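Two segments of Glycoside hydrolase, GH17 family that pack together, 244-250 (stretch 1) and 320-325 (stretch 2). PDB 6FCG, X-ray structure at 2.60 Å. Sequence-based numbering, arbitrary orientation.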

ATOM      1  N   PRO A 244      -4.042   3.037 -28.208  1.00 20.22           N
ATOM      2  CA  PRO A 244      -2.835   2.710 -27.445  1.00 20.30           C
ATOM      3  C   PRO A 244      -2.772   3.423 -26.082  1.00 20.71           C
ATOM      4  O   PRO A 244      -2.363   2.786 -25.109  1.00 21.16           O
ATOM      5  CB  PRO A 244      -1.679   3.163 -28.367  1.00 19.67           C
ATOM      6  CG  PRO A 244      -2.264   3.380 -29.701  1.00 19.71           C
ATOM      7  CD  PRO A 244      -3.751   3.215 -29.648  1.00 20.26           C
ATOM      8  N   MET A 245      -3.140   4.712 -26.015  1.00 20.66           N
ATOM      9  CA  MET A 245      -3.036   5.462 -24.754  1.00 21.91           C
ATOM     10  C   MET A 245      -3.710   4.706 -23.623  1.00 23.56           C
ATOM     11  O   MET A 245      -3.143   4.512 -22.572  1.00 21.45           O
ATOM     12  CB  MET A 245      -3.645   6.851 -24.860  1.00 22.25           C
ATOM     13  CG  MET A 245      -3.298   7.745 -23.672  1.00 23.23           C
ATOM     14  SD  MET A 245      -4.693   8.667 -23.007  1.00 25.03           S
ATOM     15  CE  MET A 245      -5.768   7.394 -22.388  1.00 25.70           C
ATOM     16  N   HIS A 246      -4.931   4.255 -23.867  1.00 27.56           N
ATOM     17  CA  HIS A 246      -5.648   3.466 -22.877  1.00 28.37           C
ATOM     18  C   HIS A 246      -4.949   2.163 -22.556  1.00 26.13           C
ATOM     19  O   HIS A 246      -4.945   1.749 -21.414  1.00 27.88           O
ATOM     20  CB  HIS A 246      -7.087   3.216 -23.332  1.00 30.57           C
ATOM     21  CG  HIS A 246      -7.935   4.436 -23.243  1.00 32.28           C
ATOM     22  ND1 HIS A 246      -8.431   5.096 -24.347  1.00 35.04           N
ATOM     23  CD2 HIS A 246      -8.329   5.154 -22.172  1.00 32.58           C
ATOM     24  CE1 HIS A 246      -9.126   6.149 -23.956  1.00 33.86           C
ATOM     25  NE2 HIS A 246      -9.080   6.204 -22.639  1.00 34.42           N
ATOM     26  N   ASP A 247      -4.394   1.511 -23.570  1.00 24.28           N
ATOM     27  CA  ASP A 247      -3.720   0.259 -23.362  1.00 23.35           C
ATOM     28  C   ASP A 247      -2.392   0.396 -22.624  1.00 22.51           C
ATOM     29  O   ASP A 247      -1.950  -0.574 -22.016  1.00 21.31           O
ATOM     30  CB  ASP A 247      -3.598  -0.530 -24.678  1.00 25.28           C
ATOM     31  CG  ASP A 247      -4.931  -1.145 -25.122  1.00 26.79           C
ATOM     32  OD1 ASP A 247      -5.869  -1.229 -24.303  1.00 28.29           O
ATOM     33  OD2 ASP A 247      -5.047  -1.590 -26.284  1.00 28.31           O
ATOM     34  N   THR A 248      -1.805   1.588 -22.539  1.00 23.31           N
ATOM     35  CA  THR A 248      -0.674   1.790 -21.593  1.00 23.23           C
ATOM     36  C   THR A 248      -1.010   1.392 -20.131  1.00 24.91           C
ATOM     37  O   THR A 248      -0.093   1.147 -19.325  1.00 21.49           O
ATOM     38  CB  THR A 248      -0.133   3.219 -21.528  1.00 22.70           C
ATOM     39  OG1 THR A 248      -1.128   4.114 -21.005  1.00 22.81           O
ATOM     40  CG2 THR A 248       0.330   3.665 -22.878  1.00 23.69           C
ATOM     41  N   HIS A 249      -2.308   1.331 -19.802  1.00 26.04           N
ATOM     42  CA  HIS A 249      -2.757   0.710 -18.565  1.00 27.96           C
ATOM     43  C   HIS A 249      -3.363  -0.695 -18.740  1.00 29.02           C
ATOM     44  O   HIS A 249      -2.966  -1.617 -18.044  1.00 33.40           O
ATOM     45  CB  HIS A 249      -3.773   1.601 -17.919  1.00 27.70           C
ATOM     46  CG  HIS A 249      -4.283   1.066 -16.627  1.00 29.32           C
ATOM     47  ND1 HIS A 249      -5.477   0.383 -16.527  1.00 30.74           N
ATOM     48  CD2 HIS A 249      -3.764   1.110 -15.379  1.00 28.76           C
ATOM     49  CE1 HIS A 249      -5.677   0.039 -15.266  1.00 30.95           C
ATOM     50  NE2 HIS A 249      -4.656   0.473 -14.550  1.00 28.91           N
ATOM     51  N   TYR A 250      -4.341  -0.847 -19.635  1.00 29.24           N
ATOM     52  CA  TYR A 250      -5.118  -2.099 -19.772  1.00 29.71           C
ATOM     53  C   TYR A 250      -4.397  -3.239 -20.490  1.00 29.39           C
ATOM     54  O   TYR A 250      -4.819  -4.383 -20.367  1.00 29.27           O
ATOM     55  CB  TYR A 250      -6.480  -1.862 -20.460  1.00 29.57           C
ATOM     56  CG  TYR A 250      -7.439  -1.166 -19.588  1.00 30.04           C
ATOM     57  CD1 TYR A 250      -8.195  -1.870 -18.657  1.00 31.86           C
ATOM     58  CD2 TYR A 250      -7.562   0.224 -19.631  1.00 32.06           C
ATOM     59  CE1 TYR A 250      -9.068  -1.204 -17.796  1.00 32.84           C
ATOM     60  CE2 TYR A 250      -8.441   0.893 -18.790  1.00 31.94           C
ATOM     61  CZ  TYR A 250      -9.168   0.186 -17.864  1.00 32.14           C
ATOM     62  OH  TYR A 250     -10.032   0.859 -17.061  1.00 33.24           O
ATOM     63  N   GLY A 320      -0.028   6.739 -12.582  1.00 28.12           N
ATOM     64  CA  GLY A 320      -0.154   5.478 -13.320  1.00 26.45           C
ATOM     65  C   GLY A 320       0.902   5.382 -14.412  1.00 24.21           C
ATOM     66  O   GLY A 320       2.086   5.466 -14.130  1.00 23.06           O
ATOM     67  N   SER A 321       0.469   5.247 -15.660  1.00 23.13           N
ATOM     68  CA  SER A 321       1.353   4.840 -16.772  1.00 22.32           C
ATOM     69  C   SER A 321       2.268   5.910 -17.346  1.00 21.97           C
ATOM     70  O   SER A 321       3.066   5.600 -18.207  1.00 20.99           O
ATOM     71  CB  SER A 321       0.514   4.272 -17.899  1.00 22.37           C
ATOM     72  OG  SER A 321      -0.139   5.300 -18.633  1.00 22.60           O
ATOM     73  N   LYS A 322       2.172   7.152 -16.869  1.00 23.16           N
ATOM     74  CA  LYS A 322       3.040   8.263 -17.352  1.00 24.13           C
ATOM     75  C   LYS A 322       2.857   8.575 -18.849  1.00 24.01           C
ATOM     76  O   LYS A 322       3.794   9.015 -19.514  1.00 27.80           O
ATOM     77  CB  LYS A 322       4.536   7.997 -17.074  1.00 24.11           C
ATOM     78  CG  LYS A 322       4.886   7.381 -15.737  1.00 25.13           C
ATOM     79  CD  LYS A 322       4.845   8.370 -14.609  1.00 25.58           C
ATOM     80  CE  LYS A 322       5.553   7.711 -13.439  1.00 26.22           C
ATOM     81  NZ  LYS A 322       5.104   8.213 -12.130  1.00 27.30           N
ATOM     82  N   ALA A 323       1.665   8.348 -19.367  1.00 22.61           N
ATOM     83  CA  ALA A 323       1.392   8.552 -20.783  1.00 22.72           C
ATOM     84  C   ALA A 323       1.002   9.987 -21.119  1.00 21.58           C
ATOM     85  O   ALA A 323       1.452  10.537 -22.111  1.00 20.36           O
ATOM     86  CB  ALA A 323       0.287   7.611 -21.217  1.00 22.89           C
ATOM     87  N   THR A 324       0.193  10.602 -20.274  1.00 21.20           N
ATOM     88  CA  THR A 324      -0.452  11.844 -20.611  1.00 21.57           C
ATOM     89  C   THR A 324       0.365  13.116 -20.334  1.00 22.36           C
ATOM     90  O   THR A 324       0.720  13.385 -19.205  1.00 21.48           O
ATOM     91  CB  THR A 324      -1.766  11.979 -19.850  1.00 21.85           C
ATOM     92  OG1 THR A 324      -1.528  11.851 -18.446  1.00 21.47           O
ATOM     93  CG2 THR A 324      -2.729  10.913 -20.301  1.00 21.81           C
ATOM     94  N   ASP A 325       0.622  13.874 -21.403  1.00 24.40           N
ATOM     95  CA  ASP A 325       1.159  15.243 -21.376  1.00 25.58           C
ATOM     96  C   ASP A 325       1.142  15.770 -22.817  1.00 24.03           C
ATOM     97  O   ASP A 325       0.985  14.980 -23.755  1.00 23.60           O
ATOM     98  CB  ASP A 325       2.579  15.305 -20.767  1.00 27.69           C
ATOM     99  CG  ASP A 325       3.578  14.446 -21.526  1.00 30.66           C
ATOM    100  OD1 ASP A 325       3.877  14.795 -22.693  1.00 30.23           O
ATOM    101  OD2 ASP A 325       4.071  13.437 -20.945  1.00 35.12           O
TER

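Stretch 2, an irregular segment, runs past one side of the helix formed by stretch 1. Gly 320 makes no contact with the helix; its phi/psi of -152°/-121° lies in a region strained for residues with a CB but open to glycine.

Ser 321 makes the one hydrogen bond between the stretches. Its CA-to-CB bond points toward the helix, and its OG donates to OG1 of Thr 248 over 2.8 Å. Thr 248 OG1 in turn donates to the backbone O of Met 245, 2.6 Å away, one turn back along the helix. A hydroxyl can donate one hydrogen bond while accepting another, so serine and threonine link loop to helix backbone in a short relay, and both polar groups are satisfied although the residues are buried.

The CA-to-CB bond of Lys 322 points away, with positive phi and psi (62°/30°), and its long side chain stays out of the contact. That of Ala 323 points toward the helix. Its small methyl suits the close approach: CB lies 3.8 Å from OG1 of Thr 248 and 4.3 Å from CG of Met 245.

The CA-to-CB bond of Thr 324 points sideways, yet its methyl CG2 lies 4.0 Å from Met 245 SD, while its hydroxyl is hydrogen-bonded elsewhere in the structure. Asp 325 lies beyond the contact and N-caps the helix that follows.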